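Molybdenum ABC transporter, periplasmic molybdenum-binding protein (Vibrio cholerae, PDB 4RXL) binds tungstate in a cleft between two lobes and probably serves as the periplasmic molybdate-binding component of an ABC transporter. Local coordinates at residues L111-V121 and S145-A156; M14-Y25 and Y214-L224. All blocks are in the same frame, centred on the assembly; numbering follows the deposited sequence. Where two conformers were deposited one is given.

How the interactions relate
Both contacts belong to a two-lobed periplasmic binding protein but lie on opposite sides of the chain's centre, about 29 Å apart between their centres. Interaction 1 joins two parallel strands, 116-119 and 147-150, mostly by backbone hydrogen bonds; it is partly buried, with arginine and glutamine side chains gripping backbone atoms at its two ends, and runs into the tungstate pocket. Interaction 2 is a buried packing of helix 15-28 against the C-terminal helices, largely apolar, with a single tyrosine-carboxylate bond. Along the chain, interaction 1 is nested inside the loop closed by interaction 2. The two touch where Arg154 NH1 lies 2.7 Å from Asn16 OD1, a probable hydrogen bond.

Interaction 1. Residues L111-V121 and S145-A156; sequences LADSRLAVAQV and SRLAQTNNVRLA. With WO4 (tungstate(VI)ion), chain B.
Leu116 and Leu147 start a short parallel pairing of strands 116-119 and 147-150, whose axes lie 4.5 Å apart at 30°. Leu116 N donates to Arg146 O and Leu116 O accepts from Ala148 N; the ladder then passes through Val118 N to Ala148 O and Thr150 N to Val118 O, and ends with Gln120 N bonded to Thr150 O. On one face Leu116 CD2 meets Leu147 CD2 at 4.1 Å, side by side, and Leu116 also packs on helix 125-137; Ala117 makes backbone hydrogen bonds with Leu167 and Ile169.

Side chains extend the grip at both ends. Gln149, extended beyond CG, brings OE1 to Val121 N at 2.9 Å in a nearly straight bond (168°), continuing the pairing; Gln120 OE1 turns to Asp122 N. At the other end Arg115 NH1 reaches Leu147 O at 2.8 Å, with the donor above the carbonyl plane. Arg146 is bent at chi2 (-91°) and chi3, which returns its guanidinium to the 111-114 turn: NH2 bonds weakly to Ala112 O, while NE is held by Gln108.

Farther out, Thr150 OG1 donates to Asn152 O, and Asn152 OD1 caps helix 153-161 by accepting from Leu155 N at 3.0 Å. Val153 N donates to tungstate O1 at 2.6 Å, with Ala126 N and the hydroxyls of Ser13, Ser40 and Tyr171 completing the site. The anion thus meets a helix N-terminus, whose dipole would probably favour its negative charge.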
# COMPACT_ATOMS: atom_id res chain seq x y z
N LEU A 111 15.35 -14.68 -10.32
CA LEU A 111 15.60 -14.80 -8.90
C LEU A 111 16.97 -15.38 -8.64
O LEU A 111 17.66 -14.92 -7.77
CB LEU A 111 14.54 -15.63 -8.20
CG LEU A 111 13.16 -14.95 -8.11
CD1 LEU A 111 12.12 -15.85 -7.49
CD2 LEU A 111 13.25 -13.63 -7.37
N ALA A 112 17.36 -16.37 -9.42
CA ALA A 112 18.66 -16.97 -9.23
C ALA A 112 18.72 -17.54 -7.81
O ALA A 112 17.98 -18.44 -7.49
CB ALA A 112 19.75 -15.94 -9.47
N ASP A 113 19.65 -17.06 -7.00
CA ASP A 113 19.86 -17.58 -5.68
C ASP A 113 19.26 -16.66 -4.62
O ASP A 113 19.61 -16.73 -3.48
CB ASP A 113 21.35 -17.72 -5.42
CG ASP A 113 22.05 -18.64 -6.41
OD1 ASP A 113 21.80 -19.85 -6.37
OD2 ASP A 113 22.88 -18.15 -7.19
N SER A 114 18.41 -15.73 -5.05
CA SER A 114 17.76 -14.77 -4.17
C SER A 114 16.26 -15.02 -3.98
O SER A 114 15.67 -15.92 -4.54
CB SER A 114 18.01 -13.35 -4.63
OG SER A 114 19.38 -13.00 -4.65
N ARG A 115 15.65 -14.21 -3.14
CA ARG A 115 14.22 -14.28 -2.85
C ARG A 115 13.41 -13.10 -3.41
O ARG A 115 13.92 -12.00 -3.55
CB ARG A 115 14.03 -14.37 -1.34
CG ARG A 115 14.52 -15.67 -0.74
CD ARG A 115 14.23 -15.74 0.75
NE ARG A 115 14.47 -17.10 1.23
CZ ARG A 115 13.55 -18.06 1.36
NH1 ARG A 115 12.27 -17.86 1.06
NH2 ARG A 115 13.93 -19.26 1.80
N LEU A 116 12.14 -13.35 -3.72
CA LEU A 116 11.23 -12.31 -4.19
C LEU A 116 10.72 -11.49 -3.01
O LEU A 116 10.11 -12.04 -2.08
CB LEU A 116 10.03 -12.95 -4.90
CG LEU A 116 8.93 -12.08 -5.50
CD1 LEU A 116 9.42 -11.17 -6.61
CD2 LEU A 116 7.82 -12.99 -6.01
N ALA A 117 10.96 -10.18 -3.04
CA ALA A 117 10.53 -9.30 -1.96
C ALA A 117 9.04 -9.02 -2.07
O ALA A 117 8.57 -8.50 -3.09
CB ALA A 117 11.31 -8.00 -1.97
N VAL A 118 8.31 -9.35 -1.03
CA VAL A 118 6.88 -9.06 -0.95
C VAL A 118 6.50 -8.75 0.48
O VAL A 118 7.23 -9.15 1.40
CB VAL A 118 6.00 -10.24 -1.41
CG1 VAL A 118 6.28 -10.60 -2.87
CG2 VAL A 118 6.18 -11.46 -0.50
N ALA A 119 5.39 -8.03 0.67
CA ALA A 119 4.84 -7.87 2.03
C ALA A 119 4.15 -9.18 2.44
O ALA A 119 3.84 -10.01 1.58
CB ALA A 119 3.91 -6.69 2.14
N GLN A 120 3.99 -9.39 3.74
CA GLN A 120 3.44 -10.64 4.28
C GLN A 120 2.14 -10.97 3.53
O GLN A 120 1.20 -10.22 3.55
CB GLN A 120 3.18 -10.52 5.80
CG GLN A 120 3.28 -11.84 6.57
CD GLN A 120 2.12 -12.78 6.30
OE1 GLN A 120 0.95 -12.37 6.39
NE2 GLN A 120 2.42 -14.04 5.96
N VAL A 121 2.12 -12.15 2.92
CA VAL A 121 1.10 -12.48 1.91
C VAL A 121 -0.27 -12.84 2.46
O VAL A 121 -1.24 -12.87 1.71
CB VAL A 121 1.57 -13.61 0.96
CG1 VAL A 121 2.83 -13.22 0.21
CG2 VAL A 121 1.80 -14.91 1.72
N SER A 145 7.80 -20.83 -1.93
CA SER A 145 8.95 -21.12 -1.08
C SER A 145 10.15 -20.19 -1.28
O SER A 145 11.22 -20.44 -0.70
CB SER A 145 9.38 -22.57 -1.31
OG SER A 145 9.74 -22.79 -2.68
N ARG A 146 9.99 -19.13 -2.08
CA ARG A 146 11.10 -18.28 -2.52
C ARG A 146 10.81 -16.81 -2.24
O ARG A 146 11.30 -15.94 -2.95
CB ARG A 146 11.35 -18.44 -4.04
CG ARG A 146 11.48 -19.86 -4.55
CD ARG A 146 12.92 -20.34 -4.55
NE ARG A 146 13.49 -20.34 -5.91
CZ ARG A 146 14.49 -19.57 -6.33
NH1 ARG A 146 15.08 -18.68 -5.53
NH2 ARG A 146 14.91 -19.68 -7.59
N LEU A 147 10.01 -16.55 -1.20
CA LEU A 147 9.66 -15.19 -0.80
C LEU A 147 10.53 -14.67 0.34
O LEU A 147 10.89 -15.43 1.25
CB LEU A 147 8.20 -15.13 -0.32
CG LEU A 147 7.14 -15.76 -1.23
CD1 LEU A 147 5.80 -15.78 -0.52
CD2 LEU A 147 7.05 -15.02 -2.55
N ALA A 148 10.81 -13.37 0.32
CA ALA A 148 11.28 -12.64 1.48
C ALA A 148 10.14 -11.75 1.91
O ALA A 148 9.86 -10.72 1.27
CB ALA A 148 12.53 -11.84 1.15
N GLN A 149 9.41 -12.17 2.94
CA GLN A 149 8.19 -11.48 3.33
C GLN A 149 8.50 -10.44 4.39
O GLN A 149 9.20 -10.71 5.35
CB GLN A 149 7.13 -12.44 3.86
CG GLN A 149 6.69 -13.50 2.86
CD GLN A 149 5.52 -14.34 3.36
OE1 GLN A 149 4.42 -13.81 3.63
NE2 GLN A 149 5.74 -15.64 3.49
N THR A 150 7.97 -9.23 4.18
CA THR A 150 8.23 -8.10 5.05
C THR A 150 6.95 -7.61 5.71
O THR A 150 5.83 -7.92 5.26
CB THR A 150 8.84 -6.94 4.24
OG1 THR A 150 7.87 -6.49 3.28
CG2 THR A 150 10.09 -7.39 3.55
N ASN A 151 7.10 -6.83 6.79
CA ASN A 151 5.91 -6.33 7.52
C ASN A 151 5.08 -5.27 6.80
O ASN A 151 3.92 -5.00 7.19
CB ASN A 151 6.32 -5.75 8.88
CG ASN A 151 6.88 -6.77 9.81
OD1 ASN A 151 6.96 -7.95 9.48
ND2 ASN A 151 7.31 -6.33 10.97
N ASN A 152 5.64 -4.62 5.78
CA ASN A 152 4.90 -3.67 4.97
C ASN A 152 5.56 -3.51 3.62
O ASN A 152 6.70 -3.98 3.44
CB ASN A 152 4.70 -2.33 5.70
CG ASN A 152 5.98 -1.57 5.90
OD1 ASN A 152 6.66 -1.20 4.91
ND2 ASN A 152 6.28 -1.24 7.12
N VAL A 153 4.84 -2.88 2.69
CA VAL A 153 5.31 -2.78 1.33
C VAL A 153 6.57 -1.93 1.20
O VAL A 153 7.38 -2.17 0.32
CB VAL A 153 4.19 -2.31 0.41
CG1 VAL A 153 3.88 -0.84 0.56
CG2 VAL A 153 4.53 -2.66 -1.03
N ARG A 154 6.78 -0.94 2.08
CA ARG A 154 7.98 -0.14 1.99
C ARG A 154 9.22 -0.91 2.42
O ARG A 154 10.31 -0.64 1.92
CB ARG A 154 7.79 1.18 2.72
CG ARG A 154 6.76 2.09 2.05
CD ARG A 154 7.23 2.59 0.69
NE ARG A 154 6.33 3.54 0.02
CZ ARG A 154 6.39 4.86 0.15
NH1 ARG A 154 7.29 5.42 0.95
NH2 ARG A 154 5.52 5.63 -0.51
N LEU A 155 9.07 -1.88 3.31
CA LEU A 155 10.20 -2.72 3.69
C LEU A 155 10.54 -3.68 2.55
O LEU A 155 11.69 -4.03 2.38
CB LEU A 155 9.89 -3.46 4.98
CG LEU A 155 9.83 -2.56 6.24
CD1 LEU A 155 9.21 -3.33 7.40
CD2 LEU A 155 11.18 -1.99 6.65
N ALA A 156 9.51 -4.10 1.80
CA ALA A 156 9.74 -4.88 0.59
C ALA A 156 10.50 -4.04 -0.44
O ALA A 156 11.49 -4.49 -1.03
CB ALA A 156 8.42 -5.36 0.01
W WO4 B . 0.59 -1.70 2.72
O1 WO4 B . 2.42 -2.12 3.45
O2 WO4 B . -0.08 -2.98 1.27
O3 WO4 B . -0.76 -1.74 4.27
O4 WO4 B . 0.59 0.18 1.87
O HOH W 1 9.04 -18.22 0.88

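Interaction 2. Residues M14-Y25 and Y214-L224; sequences MTNAVNALVADY and YLRSDAAQQIL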
# COMPACT_ATOMS: atom_id res chain seq x y z
N MET A 14 1.00 4.84 1.74
CA MET A 14 0.51 6.22 1.84
C MET A 14 1.47 7.23 2.49
O MET A 14 1.15 8.45 2.59
CB MET A 14 -0.85 6.21 2.56
CG MET A 14 -2.03 5.98 1.62
SD MET A 14 -2.56 7.50 0.68
CE MET A 14 -3.80 6.82 -0.44
N THR A 15 2.66 6.77 2.85
CA THR A 15 3.59 7.55 3.67
C THR A 15 3.81 8.94 3.06
O THR A 15 3.58 9.96 3.71
CB THR A 15 4.94 6.85 3.83
OG1 THR A 15 4.74 5.66 4.59
CG2 THR A 15 5.94 7.73 4.53
N ASN A 16 4.25 8.97 1.81
CA ASN A 16 4.65 10.23 1.22
C ASN A 16 3.49 11.13 0.92
O ASN A 16 3.56 12.31 1.21
CB ASN A 16 5.53 10.04 -0.01
CG ASN A 16 6.77 9.25 0.33
OD1 ASN A 16 6.72 8.03 0.42
ND2 ASN A 16 7.85 9.93 0.56
N ALA A 17 2.41 10.58 0.41
CA ALA A 17 1.23 11.35 0.07
C ALA A 17 0.60 11.95 1.32
O ALA A 17 0.22 13.12 1.27
CB ALA A 17 0.22 10.48 -0.68
N VAL A 18 0.51 11.17 2.39
CA VAL A 18 -0.07 11.72 3.63
C VAL A 18 0.87 12.79 4.20
O VAL A 18 0.42 13.82 4.70
CB VAL A 18 -0.43 10.66 4.66
CG1 VAL A 18 -0.90 11.28 5.98
CG2 VAL A 18 -1.51 9.78 4.06
N ASN A 19 2.17 12.58 4.12
CA ASN A 19 3.06 13.61 4.58
C ASN A 19 2.83 14.95 3.81
O ASN A 19 2.76 16.01 4.39
CB ASN A 19 4.53 13.18 4.46
CG ASN A 19 4.93 12.15 5.52
OD1 ASN A 19 4.26 11.96 6.55
ND2 ASN A 19 6.03 11.49 5.26
N ALA A 20 2.69 14.85 2.48
CA ALA A 20 2.38 15.99 1.66
C ALA A 20 1.02 16.62 1.98
O ALA A 20 0.90 17.83 2.00
CB ALA A 20 2.44 15.59 0.20
N LEU A 21 0.03 15.78 2.24
CA LEU A 21 -1.31 16.25 2.61
C LEU A 21 -1.35 16.96 3.95
O LEU A 21 -1.98 18.02 4.06
CB LEU A 21 -2.32 15.11 2.58
CG LEU A 21 -2.62 14.49 1.21
CD1 LEU A 21 -3.22 13.10 1.34
CD2 LEU A 21 -3.55 15.38 0.39
N VAL A 22 -0.65 16.40 4.94
CA VAL A 22 -0.47 17.05 6.25
C VAL A 22 0.20 18.42 6.11
O VAL A 22 -0.24 19.38 6.71
CB VAL A 22 0.36 16.16 7.19
CG1 VAL A 22 0.81 16.92 8.42
CG2 VAL A 22 -0.44 14.94 7.62
N ALA A 23 1.24 18.49 5.28
CA ALA A 23 1.96 19.71 5.06
C ALA A 23 1.07 20.80 4.44
O ALA A 23 1.10 21.93 4.88
CB ALA A 23 3.16 19.45 4.17
N ASP A 24 0.29 20.43 3.44
CA ASP A 24 -0.60 21.35 2.73
C ASP A 24 -1.68 21.87 3.69
O ASP A 24 -1.86 23.06 3.85
CB ASP A 24 -1.24 20.63 1.53
CG ASP A 24 -2.12 21.56 0.67
OD1 ASP A 24 -1.60 22.57 0.17
OD2 ASP A 24 -3.31 21.24 0.47
N TYR A 25 -2.38 20.94 4.31
CA TYR A 25 -3.40 21.26 5.32
C TYR A 25 -2.87 22.08 6.48
O TYR A 25 -3.56 22.97 6.96
CB TYR A 25 -4.00 19.96 5.87
CG TYR A 25 -5.28 20.12 6.65
CD1 TYR A 25 -6.45 20.46 6.01
CD2 TYR A 25 -5.31 19.90 8.03
CE1 TYR A 25 -7.64 20.62 6.71
CE2 TYR A 25 -6.50 20.03 8.73
CZ TYR A 25 -7.65 20.40 8.07
OH TYR A 25 -8.84 20.54 8.75
N TYR A 214 -11.26 17.68 3.80
CA TYR A 214 -10.09 18.09 3.04
C TYR A 214 -9.56 16.92 2.19
O TYR A 214 -9.27 17.11 1.00
CB TYR A 214 -8.99 18.67 3.94
CG TYR A 214 -7.65 18.79 3.24
CD1 TYR A 214 -7.39 19.83 2.34
CD2 TYR A 214 -6.67 17.82 3.42
CE1 TYR A 214 -6.17 19.91 1.68
CE2 TYR A 214 -5.46 17.90 2.77
CZ TYR A 214 -5.22 18.93 1.90
OH TYR A 214 -4.01 18.97 1.25
N LEU A 215 -9.47 15.73 2.77
CA LEU A 215 -8.91 14.56 2.04
C LEU A 215 -9.75 14.17 0.81
O LEU A 215 -9.22 13.60 -0.14
CB LEU A 215 -8.72 13.34 2.96
CG LEU A 215 -7.58 13.52 3.96
CD1 LEU A 215 -7.65 12.43 5.02
CD2 LEU A 215 -6.22 13.55 3.27
N ARG A 216 -11.04 14.45 0.87
CA ARG A 216 -11.97 14.17 -0.22
C ARG A 216 -12.05 15.34 -1.22
O ARG A 216 -12.68 15.21 -2.27
CB ARG A 216 -13.37 13.87 0.34
CG ARG A 216 -13.44 12.61 1.20
CD ARG A 216 -14.65 12.61 2.13
NE ARG A 216 -15.91 12.32 1.44
CZ ARG A 216 -17.09 12.18 2.05
NH1 ARG A 216 -17.18 12.30 3.37
NH2 ARG A 216 -18.17 11.92 1.35
N SER A 217 -11.41 16.47 -0.90
CA SER A 217 -11.46 17.66 -1.74
C SER A 217 -10.53 17.60 -2.95
O SER A 217 -9.57 16.84 -2.97
CB SER A 217 -11.09 18.91 -0.94
OG SER A 217 -9.69 18.96 -0.69
N ASP A 218 -10.82 18.44 -3.94
CA ASP A 218 -10.03 18.51 -5.17
C ASP A 218 -8.54 18.75 -4.88
O ASP A 218 -7.69 18.15 -5.51
CB ASP A 218 -10.58 19.61 -6.10
CG ASP A 218 -9.90 19.64 -7.48
OD1 ASP A 218 -9.45 18.57 -7.97
OD2 ASP A 218 -9.84 20.73 -8.09
N ALA A 219 -8.26 19.65 -3.93
CA ALA A 219 -6.88 19.97 -3.55
C ALA A 219 -6.10 18.74 -3.10
O ALA A 219 -4.97 18.51 -3.54
CB ALA A 219 -6.87 21.01 -2.45
N ALA A 220 -6.73 17.90 -2.29
CA ALA A 220 -6.08 16.70 -1.80
C ALA A 220 -5.95 15.67 -2.94
O ALA A 220 -4.96 14.96 -3.04
CB ALA A 220 -6.85 16.09 -0.63
N GLN A 221 -6.98 15.60 -3.78
CA GLN A 221 -6.95 14.64 -4.87
C GLN A 221 -5.85 14.99 -5.86
O GLN A 221 -5.23 14.07 -6.38
CB GLN A 221 -8.32 14.56 -5.56
CG GLN A 221 -9.40 13.92 -4.67
CD GLN A 221 -9.10 12.47 -4.32
OE1 GLN A 221 -8.86 11.65 -5.21
NE2 GLN A 221 -9.10 12.13 -3.01
N GLN A 222 -5.59 16.28 -6.06
CA GLN A 222 -4.51 16.68 -6.98
C GLN A 222 -3.16 16.25 -6.40
O GLN A 222 -2.32 15.75 -7.13
CB GLN A 222 -4.54 18.19 -7.28
CG GLN A 222 -5.57 18.56 -8.33
CD GLN A 222 -5.63 20.05 -8.60
OE1 GLN A 222 -5.33 20.87 -7.71
NE2 GLN A 222 -6.02 20.43 -9.81
N ILE A 223 -2.98 16.38 -5.09
CA ILE A 223 -1.75 15.90 -4.46
C ILE A 223 -1.60 14.39 -4.61
O ILE A 223 -0.55 13.92 -5.00
CB ILE A 223 -1.67 16.37 -3.00
CG1 ILE A 223 -1.38 17.86 -2.97
CG2 ILE A 223 -0.61 15.57 -2.25
CD1 ILE A 223 -1.75 18.56 -1.68
N LEU A 224 -2.66 13.63 -4.30
CA LEU A 224 -2.62 12.18 -4.48
C LEU A 224 -2.29 11.84 -5.93
O LEU A 224 -1.48 10.97 -6.17
CB LEU A 224 -3.96 11.54 -4.10
CG LEU A 224 -4.23 11.51 -2.58
CD1 LEU A 224 -5.71 11.36 -2.25
CD2 LEU A 224 -3.42 10.41 -1.95
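Tyr214 lays its ring against Tyr25 where helix 15-28 packs on the C-terminal helices of this periplasmic binding protein fold; segments 15-25 and 218-224 run roughly antiparallel, at 144° with axes 9.8 Å apart. Tyr25 CD1 lies over one face of the Tyr214 ring, 3.4 Å from Tyr214 CG, and Tyr25 CB makes a CH-pi contact with the same ring. The planes meet at 44°, an oblique pairing, and the Tyr25 ring also stacks on His29. Tyr214 OH donates to Asp24 OD2 at 2.5 Å, and the carboxylate oxygen accepts on its anti lone pair. The aspartate sends CG away from its own N (chi1 -176°), which carries the carboxylate to the tyrosine.

Next, Leu215 CD2 touches Leu21 CD1 at 3.6 Å. Ser217, the N-cap of helix 218-226, donates through OG and N to Tyr214 O and so ties the two helices at their junction. Ala220 then helps receive Leu21, a knob in the hole formed by Leu215, Ala220, Ile223 and Leu224; Leu21 CD2 lies 3.5 Å from Ala220 CB. Ile223 answers as a knob among Ala17, Ala20, Leu21 and Asp24, its CG2 meeting Ala20 CB. Leu224, which also packs on Leu81 of strand 78-91, closes the interface: its CD2 lies 3.9 Å from Ala17 CB and equally near Met14 CE.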